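Fiber protein (Raptor siadenovirus a, PDB 5FJL) forms the trimeric fibre of the adenovirus capsid, whose head domain, the part modelled here, probably attaches the virion to a receptor on the host cell. Local coordinates at residues 44-47 / 51-54; 119-124 / 130-135; 135-140 / 145-150. One frame throughout, in Å; residues are numbered along the deposited sequence.

Interaction 1 (44-47 / 51-54); sequences FLTK and VINF
Phe44 and Ile52 form an antiparallel hydrogen-bonded pair close to the turn of the hairpin made by strands 38-45 and 51-59. Phe44 N reaches Ile52 O at 2.9 Å, and the return bond from Ile52 N to Phe44 O is equally short. The same Phe44 O also takes a CA-H...O contact from Val51, with CA 3.4 Å away. One step nearer the turn, Leu45 and Val51 are a non-hydrogen-bonded pair, their CA atoms 4.8 Å apart.

On the face that carries Phe44, Ile52 and Phe54, the packing is led by a diagonal aromatic pair. CE2 of Phe44 comes to 3.5 Å from CE2 of Phe54, while the ring centroids stay 5.4 Å apart and the planes are tilted by 33°, the rings meeting at a slant. Phe54 has CG lodged between its backbone N and carbonyl carbon (chi1 64°), a rotation that goes with its ring leaning back towards Phe44. On the other face Leu45 CD1 rests 4.0 Å from Val51 CG2, the two side chains lying alongside and pointing the same way. Thr46 turns its polar branch elsewhere: OG1 is hydrogen-bonded to Gly50 N and to Asp90 OD1, an arrangement that ties the turn to a loop of the head.

Leu104 and Leu110 pack on Phe44, and Phe86 of strand 78-87 meets Thr46 and Ile52. Beyond Phe54, Thr65 and Leu67 continue the packing along strand 62-67, the next strand of this antiparallel sheet.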
ATOM      1  N   PHE A  44      16.496  -1.245 -16.592  1.00 15.84           N
ATOM      2  CA  PHE A  44      17.448  -2.146 -15.958  1.00 16.21           C
ATOM      3  C   PHE A  44      17.429  -3.512 -16.629  1.00 16.31           C
ATOM      4  O   PHE A  44      16.396  -3.898 -17.234  1.00 17.93           O
ATOM      5  CB  PHE A  44      17.133  -2.383 -14.468  1.00 17.22           C
ATOM      6  CG  PHE A  44      17.326  -1.183 -13.582  1.00 18.37           C
ATOM      7  CD1 PHE A  44      18.580  -0.755 -13.267  1.00 19.39           C
ATOM      8  CD2 PHE A  44      16.230  -0.505 -13.048  1.00 20.34           C
ATOM      9  CE1 PHE A  44      18.770   0.342 -12.445  1.00 20.17           C
ATOM     10  CE2 PHE A  44      16.414   0.582 -12.210  1.00 20.84           C
ATOM     11  CZ  PHE A  44      17.690   0.998 -11.913  1.00 20.41           C
ATOM     12  N   LEU A  45      18.538  -4.227 -16.564  1.00 16.06           N
ATOM     13  CA  LEU A  45      18.654  -5.632 -16.951  1.00 16.68           C
ATOM     14  C   LEU A  45      18.686  -6.500 -15.708  1.00 16.33           C
ATOM     15  O   LEU A  45      19.397  -6.173 -14.745  1.00 17.46           O
ATOM     16  CB  LEU A  45      19.926  -5.904 -17.781  1.00 18.49           C
ATOM     17  CG  LEU A  45      19.887  -5.632 -19.302  1.00 20.63           C
ATOM     18  CD1 LEU A  45      19.155  -6.732 -20.030  1.00 20.36           C
ATOM     19  CD2 LEU A  45      19.295  -4.323 -19.628  1.00 20.12           C
ATOM     20  N   THR A  46      17.975  -7.607 -15.744  1.00 16.46           N
ATOM     21  CA  THR A  46      18.039  -8.624 -14.690  1.00 17.12           C
ATOM     22  C   THR A  46      19.105  -9.680 -15.036  1.00 18.03           C
ATOM     23  O   THR A  46      19.619  -9.722 -16.179  1.00 18.15           O
ATOM     24  CB  THR A  46      16.705  -9.355 -14.550  1.00 17.47           C
ATOM     25  OG1 THR A  46      16.448 -10.054 -15.766  1.00 18.66           O
ATOM     26  CG2 THR A  46      15.525  -8.397 -14.293  1.00 19.12           C
ATOM     27  N   LYS A  47      19.416 -10.552 -14.090  1.00 18.02           N
ATOM     28  CA  LYS A  47      20.455 -11.590 -14.306  1.00 19.78           C
ATOM     29  C   LYS A  47      20.128 -12.496 -15.453  1.00 20.64           C
ATOM     30  O   LYS A  47      21.052 -12.923 -16.152  1.00 23.50           O
ATOM     31  CB  LYS A  47      20.713 -12.413 -13.065  1.00 21.20           C
ATOM     32  CG  LYS A  47      21.423 -11.609 -12.012  1.00 22.36           C
ATOM     33  CD  LYS A  47      22.021 -12.476 -10.900  1.00 24.46           C
ATOM     34  CE  LYS A  47      20.986 -13.031  -9.983  1.00 23.38           C
ATOM     35  NZ  LYS A  47      21.537 -14.137  -9.129  1.00 24.50           N
ATOM     36  N   VAL A  51      14.446  -7.162 -19.359  1.00 19.98           N
ATOM     37  CA  VAL A  51      14.497  -5.708 -19.335  1.00 19.09           C
ATOM     38  C   VAL A  51      13.299  -5.181 -18.549  1.00 20.81           C
ATOM     39  O   VAL A  51      12.157  -5.553 -18.854  1.00 21.88           O
ATOM     40  CB  VAL A  51      14.473  -5.123 -20.765  1.00 19.58           C
ATOM     41  CG1 VAL A  51      14.453  -3.595 -20.758  1.00 21.18           C
ATOM     42  CG2 VAL A  51      15.660  -5.650 -21.563  1.00 21.01           C
ATOM     43  N   ILE A  52      13.575  -4.335 -17.568  1.00 19.27           N
ATOM     44  CA  ILE A  52      12.581  -3.606 -16.763  0.50 19.47           C
ATOM     45  C   ILE A  52      12.640  -2.162 -17.220  1.00 19.50           C
ATOM     46  O   ILE A  52      13.624  -1.498 -16.987  1.00 19.67           O
ATOM     47  CB  ILE A  52      12.906  -3.611 -15.232  0.50 20.98           C
ATOM     48  CG1 ILE A  52      12.908  -5.017 -14.627  0.50 22.26           C
ATOM     49  CG2 ILE A  52      11.920  -2.717 -14.461  0.50 22.76           C
ATOM     50  CD1 ILE A  52      13.512  -5.023 -13.233  0.50 21.07           C
ATOM     51  N   ASN A  53      11.583  -1.658 -17.810  1.00 19.92           N
ATOM     52  CA  ASN A  53      11.531  -0.256 -18.224  1.00 20.33           C
ATOM     53  C   ASN A  53      10.857   0.542 -17.150  1.00 19.59           C
ATOM     54  O   ASN A  53       9.935   0.039 -16.462  1.00 19.59           O
ATOM     55  CB  ASN A  53      10.737  -0.125 -19.525  1.00 21.98           C
ATOM     56  CG  ASN A  53      11.461  -0.760 -20.677  1.00 25.60           C
ATOM     57  OD1 ASN A  53      12.548  -0.363 -21.024  1.00 28.72           O
ATOM     58  ND2 ASN A  53      10.928  -1.873 -21.145  1.00 31.16           N
ATOM     59  N   PHE A  54      11.290   1.777 -16.958  1.00 18.84           N
ATOM     60  CA  PHE A  54      10.600   2.665 -16.038  1.00 19.50           C
ATOM     61  C   PHE A  54      10.520   4.093 -16.567  1.00 20.21           C
ATOM     62  O   PHE A  54      11.299   4.471 -17.431  1.00 19.85           O
ATOM     63  CB  PHE A  54      11.261   2.606 -14.665  1.00 19.24           C
ATOM     64  CG  PHE A  54      12.676   3.112 -14.639  1.00 19.36           C
ATOM     65  CD1 PHE A  54      12.959   4.466 -14.521  1.00 21.49           C
ATOM     66  CD2 PHE A  54      13.731   2.221 -14.734  1.00 20.35           C
ATOM     67  CE1 PHE A  54      14.287   4.931 -14.500  1.00 23.73           C
ATOM     68  CE2 PHE A  54      15.049   2.680 -14.678  1.00 22.11           C
ATOM     69  CZ  PHE A  54      15.321   4.022 -14.580  1.00 22.64           C
TER

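Interaction 2 (119-124 / 130-135); sequences CIFITT and ELCMMQ
Cys119 N gives Glu130 O a nearly straight hydrogen bond, 2.9 Å long with 175° at the hydrogen. Glu130 N answers to Cys119 O at 2.9 Å, so the two residues form an antiparallel hydrogen-bonded pair. It is the sole bridge between 119-124 and 130-135. From here the segments diverge, their strand axes making 107°, and the hairpin continues through other partners: Phe121 bonds by its backbone to Tyr128, and Cys132 to Ala117.

What joins the segments beyond this pair is a diagonal run of side chains on the face bearing Cys119 and Glu130. Glu130 has CG between its backbone N and carbonyl carbon and is extended beyond it, which carries the carboxylate across to Phe121. Its OE2 comes to 3.7 Å from Phe121 CE1, and CG of Glu130 lies 3.9 Å from the same ring carbon. The carboxylate and ring planes stand 63° apart. In one of its two modelled conformers, Cys132 sets SG at the edge of the Phe121 ring, 3.8 Å from CE1, a sulfur-aromatic contact that is less certain because it is described for that conformer alone. Farther along, the thioether of Met134 is bent at its last torsion, bringing CE to 3.7 Å from Cys119 SG; Ile163 of strand 160-171 packs on the same methionine.

Arg150 unites the polar and aromatic parts: its NE makes a salt bridge with Glu130 OE2, and it also forms a cation-pi contact with Phe121. The carboxylate sits against the ring of Phe121, but this guanidinium partner would offset its charge and probably keep it ionised.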
ATOM      1  N   CYS A 119       1.579  -9.791  -5.950  1.00 14.95           N
ATOM      2  CA  CYS A 119       2.500 -10.712  -6.636  1.00 16.05           C
ATOM      3  C   CYS A 119       1.971 -12.107  -6.587  1.00 15.98           C
ATOM      4  O   CYS A 119       1.263 -12.533  -5.653  1.00 17.37           O
ATOM      5  CB  CYS A 119       3.866 -10.703  -5.991  1.00 17.61           C
ATOM      6  SG  CYS A 119       4.665  -9.071  -6.174  1.00 22.21           S
ATOM      7  N   ILE A 120       2.370 -12.892  -7.598  1.00 15.95           N
ATOM      8  CA  ILE A 120       2.090 -14.311  -7.667  1.00 16.05           C
ATOM      9  C   ILE A 120       3.426 -15.021  -7.728  1.00 16.06           C
ATOM     10  O   ILE A 120       4.237 -14.728  -8.598  1.00 17.69           O
ATOM     11  CB  ILE A 120       1.215 -14.684  -8.877  1.00 17.20           C
ATOM     12  CG1 ILE A 120      -0.165 -13.995  -8.790  1.00 19.32           C
ATOM     13  CG2 ILE A 120       1.041 -16.187  -8.970  1.00 18.34           C
ATOM     14  CD1 ILE A 120      -0.902 -13.986 -10.099  1.00 20.89           C
ATOM     15  N   PHE A 121       3.669 -15.914  -6.780  1.00 15.08           N
ATOM     16  CA  PHE A 121       4.878 -16.734  -6.745  1.00 15.60           C
ATOM     17  C   PHE A 121       4.527 -18.137  -7.164  1.00 16.15           C
ATOM     18  O   PHE A 121       3.642 -18.749  -6.583  1.00 17.50           O
ATOM     19  CB  PHE A 121       5.532 -16.749  -5.341  1.00 16.35           C
ATOM     20  CG  PHE A 121       5.996 -15.385  -4.897  1.00 16.05           C
ATOM     21  CD1 PHE A 121       5.145 -14.533  -4.194  1.00 17.62           C
ATOM     22  CD2 PHE A 121       7.284 -14.941  -5.169  1.00 17.54           C
ATOM     23  CE1 PHE A 121       5.564 -13.273  -3.814  1.00 18.13           C
ATOM     24  CE2 PHE A 121       7.694 -13.674  -4.767  1.00 18.20           C
ATOM     25  CZ  PHE A 121       6.820 -12.840  -4.113  1.00 17.96           C
ATOM     26  N   ILE A 122       5.213 -18.614  -8.196  1.00 15.56           N
ATOM     27  CA  ILE A 122       5.053 -19.983  -8.696  1.00 15.29           C
ATOM     28  C   ILE A 122       6.238 -20.801  -8.231  1.00 14.85           C
ATOM     29  O   ILE A 122       7.390 -20.458  -8.518  1.00 15.54           O
ATOM     30  CB  ILE A 122       4.995 -20.009 -10.237  1.00 16.96           C
ATOM     31  CG1 ILE A 122       3.959 -19.025 -10.779  1.00 19.22           C
ATOM     32  CG2 ILE A 122       4.794 -21.428 -10.732  1.00 17.81           C
ATOM     33  CD1 ILE A 122       2.558 -19.308 -10.409  1.00 21.09           C
ATOM     34  N   THR A 123       5.959 -21.880  -7.490  1.00 15.76           N
ATOM     35  CA  THR A 123       6.961 -22.863  -7.139  1.00 16.64           C
ATOM     36  C   THR A 123       6.606 -24.162  -7.889  1.00 17.10           C
ATOM     37  O   THR A 123       5.565 -24.239  -8.548  1.00 17.13           O
ATOM     38  CB  THR A 123       7.038 -23.109  -5.632  1.00 17.40           C
ATOM     39  OG1 THR A 123       5.841 -23.720  -5.196  1.00 17.08           O
ATOM     40  CG2 THR A 123       7.271 -21.772  -4.861  1.00 18.30           C
ATOM     41  N   THR A 124       7.449 -25.181  -7.779  1.00 17.60           N
ATOM     42  CA  THR A 124       7.102 -26.450  -8.426  1.00 18.35           C
ATOM     43  C   THR A 124       5.757 -26.963  -7.953  1.00 18.59           C
ATOM     44  O   THR A 124       4.933 -27.441  -8.774  1.00 18.37           O
ATOM     45  CB  THR A 124       8.197 -27.501  -8.139  1.00 19.94           C
ATOM     46  OG1 THR A 124       9.435 -27.051  -8.688  1.00 23.56           O
ATOM     47  CG2 THR A 124       7.810 -28.843  -8.739  1.00 20.88           C
ATOM     48  N   GLU A 130      -0.240 -13.004  -3.184  1.00 16.70           N
ATOM     49  CA  GLU A 130      -0.064 -12.232  -1.942  1.00 17.81           C
ATOM     50  C   GLU A 130       0.280 -10.800  -2.174  1.00 16.39           C
ATOM     51  O   GLU A 130       0.870 -10.429  -3.166  1.00 18.12           O
ATOM     52  CB  GLU A 130       0.978 -12.826  -1.042  1.00 22.13           C
ATOM     53  CG  GLU A 130       2.270 -13.122  -1.692  1.00 24.12           C
ATOM     54  CD  GLU A 130       3.237 -13.965  -0.807  1.00 24.35           C
ATOM     55  OE1 GLU A 130       3.105 -15.179  -0.588  1.00 29.57           O
ATOM     56  OE2 GLU A 130       4.192 -13.349  -0.394  1.00 27.96           O
ATOM     57  N   LEU A 131      -0.087  -9.952  -1.194  1.00 16.20           N
ATOM     58  CA  LEU A 131       0.403  -8.583  -1.163  0.50 15.80           C
ATOM     59  C   LEU A 131       1.784  -8.601  -0.527  1.00 15.87           C
ATOM     60  O   LEU A 131       2.034  -9.287   0.455  1.00 17.56           O
ATOM     61  CB  LEU A 131      -0.552  -7.578  -0.439  0.50 16.07           C
ATOM     62  CG  LEU A 131      -1.736  -7.029  -1.281  0.50 16.37           C
ATOM     63  CD1 LEU A 131      -2.761  -8.124  -1.565  0.50 17.41           C
ATOM     64  CD2 LEU A 131      -2.410  -5.842  -0.608  0.50 16.80           C
ATOM     65  N   CYS A 132       2.652  -7.801  -1.117  1.00 15.00           N
ATOM     66  CA  CYS A 132       4.072  -7.676  -0.703  0.50 15.59           C
ATOM     67  C   CYS A 132       4.442  -6.227  -0.739  1.00 15.77           C
ATOM     68  O   CYS A 132       3.697  -5.420  -1.310  1.00 17.84           O
ATOM     69  CB  CYS A 132       5.024  -8.387  -1.682  0.50 16.37           C
ATOM     70  SG  CYS A 132       4.733 -10.149  -1.895  0.50 18.80           S
ATOM     71  N   MET A 133       5.575  -5.847  -0.176  1.00 15.74           N
ATOM     72  CA  MET A 133       6.117  -4.509  -0.403  1.00 16.29           C
ATOM     73  C   MET A 133       7.395  -4.637  -1.197  1.00 17.00           C
ATOM     74  O   MET A 133       8.147  -5.611  -1.036  1.00 17.19           O
ATOM     75  CB  MET A 133       6.345  -3.759   0.865  1.00 17.98           C
ATOM     76  CG  MET A 133       5.020  -3.510   1.632  1.00 19.58           C
ATOM     77  SD  MET A 133       5.068  -2.137   2.770  1.00 19.62           S
ATOM     78  CE  MET A 133       4.723  -0.811   1.581  1.00 19.43           C
ATOM     79  N   MET A 134       7.623  -3.698  -2.071  1.00 15.95           N
ATOM     80  CA  MET A 134       8.882  -3.670  -2.826  1.00 17.16           C
ATOM     81  C   MET A 134       9.469  -2.312  -2.869  1.00 16.35           C
ATOM     82  O   MET A 134       8.787  -1.301  -2.757  1.00 15.64           O
ATOM     83  CB  MET A 134       8.740  -4.316  -4.127  1.00 22.17           C
ATOM     84  CG  MET A 134       7.730  -3.761  -5.003  1.00 21.45           C
ATOM     85  SD  MET A 134       7.583  -4.695  -6.574  1.00 25.46           S
ATOM     86  CE  MET A 134       7.135  -6.350  -6.171  1.00 24.04           C
ATOM     87  N   GLN A 135      10.792  -2.274  -3.008  1.00 15.95           N
ATOM     88  CA  GLN A 135      11.516  -1.025  -2.900  1.00 16.41           C
ATOM     89  C   GLN A 135      12.785  -1.099  -3.727  1.00 14.48           C
ATOM     90  O   GLN A 135      13.464  -2.110  -3.679  1.00 17.39           O
ATOM     91  CB  GLN A 135      11.894  -0.813  -1.419  1.00 18.90           C
ATOM     92  CG  GLN A 135      12.550   0.467  -1.082  1.00 22.05           C
ATOM     93  CD  GLN A 135      12.573   0.713   0.418  1.00 22.88           C
ATOM     94  OE1 GLN A 135      12.205  -0.157   1.220  1.00 30.71           O
ATOM     95  NE2 GLN A 135      12.894   1.917   0.769  1.00 26.79           N
TER

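Interaction 3 (135-140 / 145-150); sequences QFLTDV and FLVVLR
Leu146 sets one methyl squarely on the ring of Phe136: CD1 stands 3.8 Å from the centroid and 6° off the ring normal, a CH-pi contact over the centre of one face. The leucine gets there with CG anti to its backbone N (chi1 178°), and the two side chains slant across each other. They belong to a non-hydrogen-bonded antiparallel pair whose CA atoms are 4.5 Å apart.

The hydrogen-bonded pairs on either side, Gln135 with Val147 and Leu137 with Phe145, turn their side chains to the other face. There Leu137 CD1 meets Val147 CG2 at 3.8 Å, a diagonal contact between the two pairs. Val147 makes it with the branch that lies anti to its carbonyl carbon, and CB of the same residue is 3.7 Å from Gln135 O. The shortest backbone bond, 2.8 Å from Phe145 N to Leu137 O, lies at the end nearer the turn.

Past that end Asp139 runs alongside Phe145, with OD2 3.6 Å from CE1 and the carboxylate and ring planes 39° apart. Both its oxygens are used in the trimer, OD1 by Asn76 N and OD2 by Gly77 N of a neighbouring subunit; OD1 also receives Asp141 N.

Strand 99-103 flanks strand 144-149, with Leu101 packing on Phe145 and Val147. Phe169 of strand 160-171 meets the Phe136 ring edge-to-face, and Leu72 of the neighbouring subunit packs on Leu137 and Gln135, joining this hairpin to the trimer interface.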
ATOM      1  N   GLN A 135      10.792  -2.274  -3.008  1.00 15.95           N
ATOM      2  CA  GLN A 135      11.516  -1.025  -2.900  1.00 16.41           C
ATOM      3  C   GLN A 135      12.785  -1.099  -3.727  1.00 14.48           C
ATOM      4  O   GLN A 135      13.464  -2.110  -3.679  1.00 17.39           O
ATOM      5  CB  GLN A 135      11.894  -0.813  -1.419  1.00 18.90           C
ATOM      6  CG  GLN A 135      12.550   0.467  -1.082  1.00 22.05           C
ATOM      7  CD  GLN A 135      12.573   0.713   0.418  1.00 22.88           C
ATOM      8  OE1 GLN A 135      12.205  -0.157   1.220  1.00 30.71           O
ATOM      9  NE2 GLN A 135      12.894   1.917   0.769  1.00 26.79           N
ATOM     10  N   PHE A 136      13.102  -0.049  -4.453  1.00 15.06           N
ATOM     11  CA  PHE A 136      14.381   0.043  -5.198  1.00 16.05           C
ATOM     12  C   PHE A 136      15.394   0.685  -4.248  1.00 16.91           C
ATOM     13  O   PHE A 136      15.153   1.763  -3.679  1.00 18.68           O
ATOM     14  CB  PHE A 136      14.219   0.867  -6.458  1.00 16.73           C
ATOM     15  CG  PHE A 136      13.492   0.170  -7.562  1.00 16.85           C
ATOM     16  CD1 PHE A 136      14.179  -0.631  -8.465  1.00 16.92           C
ATOM     17  CD2 PHE A 136      12.110   0.316  -7.721  1.00 18.17           C
ATOM     18  CE1 PHE A 136      13.531  -1.265  -9.505  1.00 17.93           C
ATOM     19  CE2 PHE A 136      11.457  -0.310  -8.749  1.00 18.85           C
ATOM     20  CZ  PHE A 136      12.152  -1.089  -9.660  1.00 17.93           C
ATOM     21  N   LEU A 137      16.543   0.043  -4.129  1.00 18.07           N
ATOM     22  CA  LEU A 137      17.633   0.500  -3.236  1.00 20.18           C
ATOM     23  C   LEU A 137      18.950   0.390  -4.003  1.00 21.72           C
ATOM     24  O   LEU A 137      19.057  -0.372  -4.942  1.00 21.74           O
ATOM     25  CB  LEU A 137      17.693  -0.363  -1.993  1.00 22.34           C
ATOM     26  CG  LEU A 137      16.508  -0.327  -1.035  1.00 23.56           C
ATOM     27  CD1 LEU A 137      16.724  -1.346   0.074  1.00 27.71           C
ATOM     28  CD2 LEU A 137      16.306   1.063  -0.450  1.00 23.88           C
ATOM     29  N   THR A 138      19.934   1.179  -3.612  1.00 20.13           N
ATOM     30  CA  THR A 138      21.286   1.065  -4.178  1.00 21.87           C
ATOM     31  C   THR A 138      22.205   0.604  -3.076  1.00 21.68           C
ATOM     32  O   THR A 138      22.218   1.155  -1.986  1.00 22.43           O
ATOM     33  CB  THR A 138      21.770   2.400  -4.700  1.00 23.36           C
ATOM     34  OG1 THR A 138      20.842   2.923  -5.620  1.00 26.25           O
ATOM     35  CG2 THR A 138      23.129   2.283  -5.414  1.00 24.78           C
ATOM     36  N   ASP A 139      22.989  -0.423  -3.384  1.00 22.74           N
ATOM     37  CA  ASP A 139      23.984  -0.996  -2.464  1.00 24.64           C
ATOM     38  C   ASP A 139      25.062   0.057  -2.202  1.00 27.23           C
ATOM     39  O   ASP A 139      25.285   0.943  -3.027  1.00 25.41           O
ATOM     40  CB  ASP A 139      24.555  -2.247  -3.143  1.00 25.36           C
ATOM     41  CG  ASP A 139      25.316  -3.194  -2.208  1.00 26.92           C
ATOM     42  OD1 ASP A 139      26.229  -2.744  -1.460  1.00 27.57           O
ATOM     43  OD2 ASP A 139      25.034  -4.405  -2.236  1.00 28.54           O
ATOM     44  N   VAL A 140      25.700  -0.018  -1.030  1.00 29.59           N
ATOM     45  CA  VAL A 140      26.892   0.833  -0.790  1.00 31.97           C
ATOM     46  C   VAL A 140      27.917   0.685  -1.935  1.00 33.30           C
ATOM     47  O   VAL A 140      28.562   1.664  -2.330  1.00 33.87           O
ATOM     48  CB  VAL A 140      27.568   0.573   0.586  1.00 35.52           C
ATOM     49  CG1 VAL A 140      26.607   0.864   1.725  1.00 39.13           C
ATOM     50  CG2 VAL A 140      28.120  -0.833   0.702  1.00 37.60           C
ATOM     51  N   PHE A 145      19.362  -2.568  -6.726  1.00 17.70           N
ATOM     52  CA  PHE A 145      18.560  -3.713  -6.353  1.00 16.68           C
ATOM     53  C   PHE A 145      17.076  -3.354  -6.324  1.00 15.90           C
ATOM     54  O   PHE A 145      16.708  -2.216  -6.022  1.00 17.69           O
ATOM     55  CB  PHE A 145      18.896  -4.183  -4.938  1.00 18.65           C
ATOM     56  CG  PHE A 145      20.133  -5.035  -4.852  1.00 18.96           C
ATOM     57  CD1 PHE A 145      21.355  -4.436  -4.729  1.00 20.25           C
ATOM     58  CD2 PHE A 145      20.055  -6.410  -4.866  1.00 19.54           C
ATOM     59  CE1 PHE A 145      22.504  -5.225  -4.632  1.00 20.69           C
ATOM     60  CE2 PHE A 145      21.185  -7.205  -4.773  1.00 20.53           C
ATOM     61  CZ  PHE A 145      22.403  -6.592  -4.654  1.00 20.79           C
ATOM     62  N   LEU A 146      16.271  -4.345  -6.651  1.00 15.77           N
ATOM     63  CA  LEU A 146      14.840  -4.353  -6.262  1.00 14.86           C
ATOM     64  C   LEU A 146      14.671  -5.340  -5.135  1.00 15.07           C
ATOM     65  O   LEU A 146      15.069  -6.502  -5.243  1.00 15.91           O
ATOM     66  CB  LEU A 146      13.984  -4.749  -7.464  1.00 15.90           C
ATOM     67  CG  LEU A 146      12.462  -4.854  -7.208  1.00 16.84           C
ATOM     68  CD1 LEU A 146      11.882  -3.566  -6.643  1.00 17.17           C
ATOM     69  CD2 LEU A 146      11.715  -5.249  -8.483  1.00 18.17           C
ATOM     70  N   VAL A 147      14.110  -4.890  -4.020  1.00 15.90           N
ATOM     71  CA  VAL A 147      13.943  -5.702  -2.830  1.00 15.57           C
ATOM     72  C   VAL A 147      12.466  -5.975  -2.648  1.00 16.52           C
ATOM     73  O   VAL A 147      11.656  -5.048  -2.823  1.00 16.41           O
ATOM     74  CB  VAL A 147      14.467  -4.955  -1.590  1.00 18.62           C
ATOM     75  CG1 VAL A 147      14.258  -5.770  -0.322  1.00 20.78           C
ATOM     76  CG2 VAL A 147      15.939  -4.572  -1.802  1.00 22.62           C
ATOM     77  N   VAL A 148      12.129  -7.223  -2.336  1.00 15.26           N
ATOM     78  CA  VAL A 148      10.734  -7.611  -2.121  1.00 15.43           C
ATOM     79  C   VAL A 148      10.633  -8.155  -0.719  1.00 15.80           C
ATOM     80  O   VAL A 148      11.393  -9.058  -0.341  1.00 16.56           O
ATOM     81  CB  VAL A 148      10.275  -8.674  -3.118  1.00 15.96           C
ATOM     82  CG1 VAL A 148       8.798  -9.018  -2.952  1.00 16.31           C
ATOM     83  CG2 VAL A 148      10.541  -8.237  -4.556  1.00 17.76           C
ATOM     84  N   LEU A 149       9.696  -7.617   0.067  1.00 15.54           N
ATOM     85  CA  LEU A 149       9.460  -8.091   1.428  1.00 17.39           C
ATOM     86  C   LEU A 149       8.131  -8.786   1.510  1.00 17.04           C
ATOM     87  O   LEU A 149       7.124  -8.284   1.017  1.00 17.44           O
ATOM     88  CB  LEU A 149       9.475  -6.956   2.425  1.00 19.93           C
ATOM     89  CG  LEU A 149      10.721  -6.091   2.464  1.00 22.00           C
ATOM     90  CD1 LEU A 149      10.574  -5.074   3.598  1.00 27.17           C
ATOM     91  CD2 LEU A 149      11.953  -6.925   2.741  1.00 22.71           C
ATOM     92  N   ARG A 150       8.102  -9.967   2.106  1.00 17.95           N
ATOM     93  CA  ARG A 150       6.931 -10.811   2.195  1.00 18.13           C
ATOM     94  C   ARG A 150       6.616 -11.135   3.640  1.00 19.04           C
ATOM     95  O   ARG A 150       7.460 -10.923   4.534  1.00 19.05           O
ATOM     96  CB  ARG A 150       7.171 -12.121   1.448  1.00 18.59           C
ATOM     97  CG  ARG A 150       7.501 -11.980  -0.036  1.00 19.79           C
ATOM     98  CD  ARG A 150       7.854 -13.307  -0.680  1.00 19.66           C
ATOM     99  NE  ARG A 150       6.796 -14.264  -0.455  1.00 19.70           N
ATOM    100  CZ  ARG A 150       6.854 -15.311   0.345  1.00 19.67           C
ATOM    101  NH1 ARG A 150       7.968 -15.619   1.005  1.00 20.74           N
ATOM    102  NH2 ARG A 150       5.775 -16.079   0.527  1.00 22.10           N
TER

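Overall arrangement
From the N terminus, interaction 1 closes the first hairpin, strands 38-45 and 51-59. After the chain has passed through strands 62-67 to 99-103, interaction 2 closes the hairpin of 115-122 and 127-138, and interaction 3 follows at once with that of 127-138 and 144-149. The three stand in series, with none enclosing or crossing another. Interactions 2 and 3 share strand 127-138 and Gln135, and both reach the neighbouring subunit; interaction 1 touches no other chain of the trimer. Interactions 1 and 2 lie on opposite sides of the chain's centre, about 18 Å between centres, yet all three lie in the same antiparallel sheet of the head.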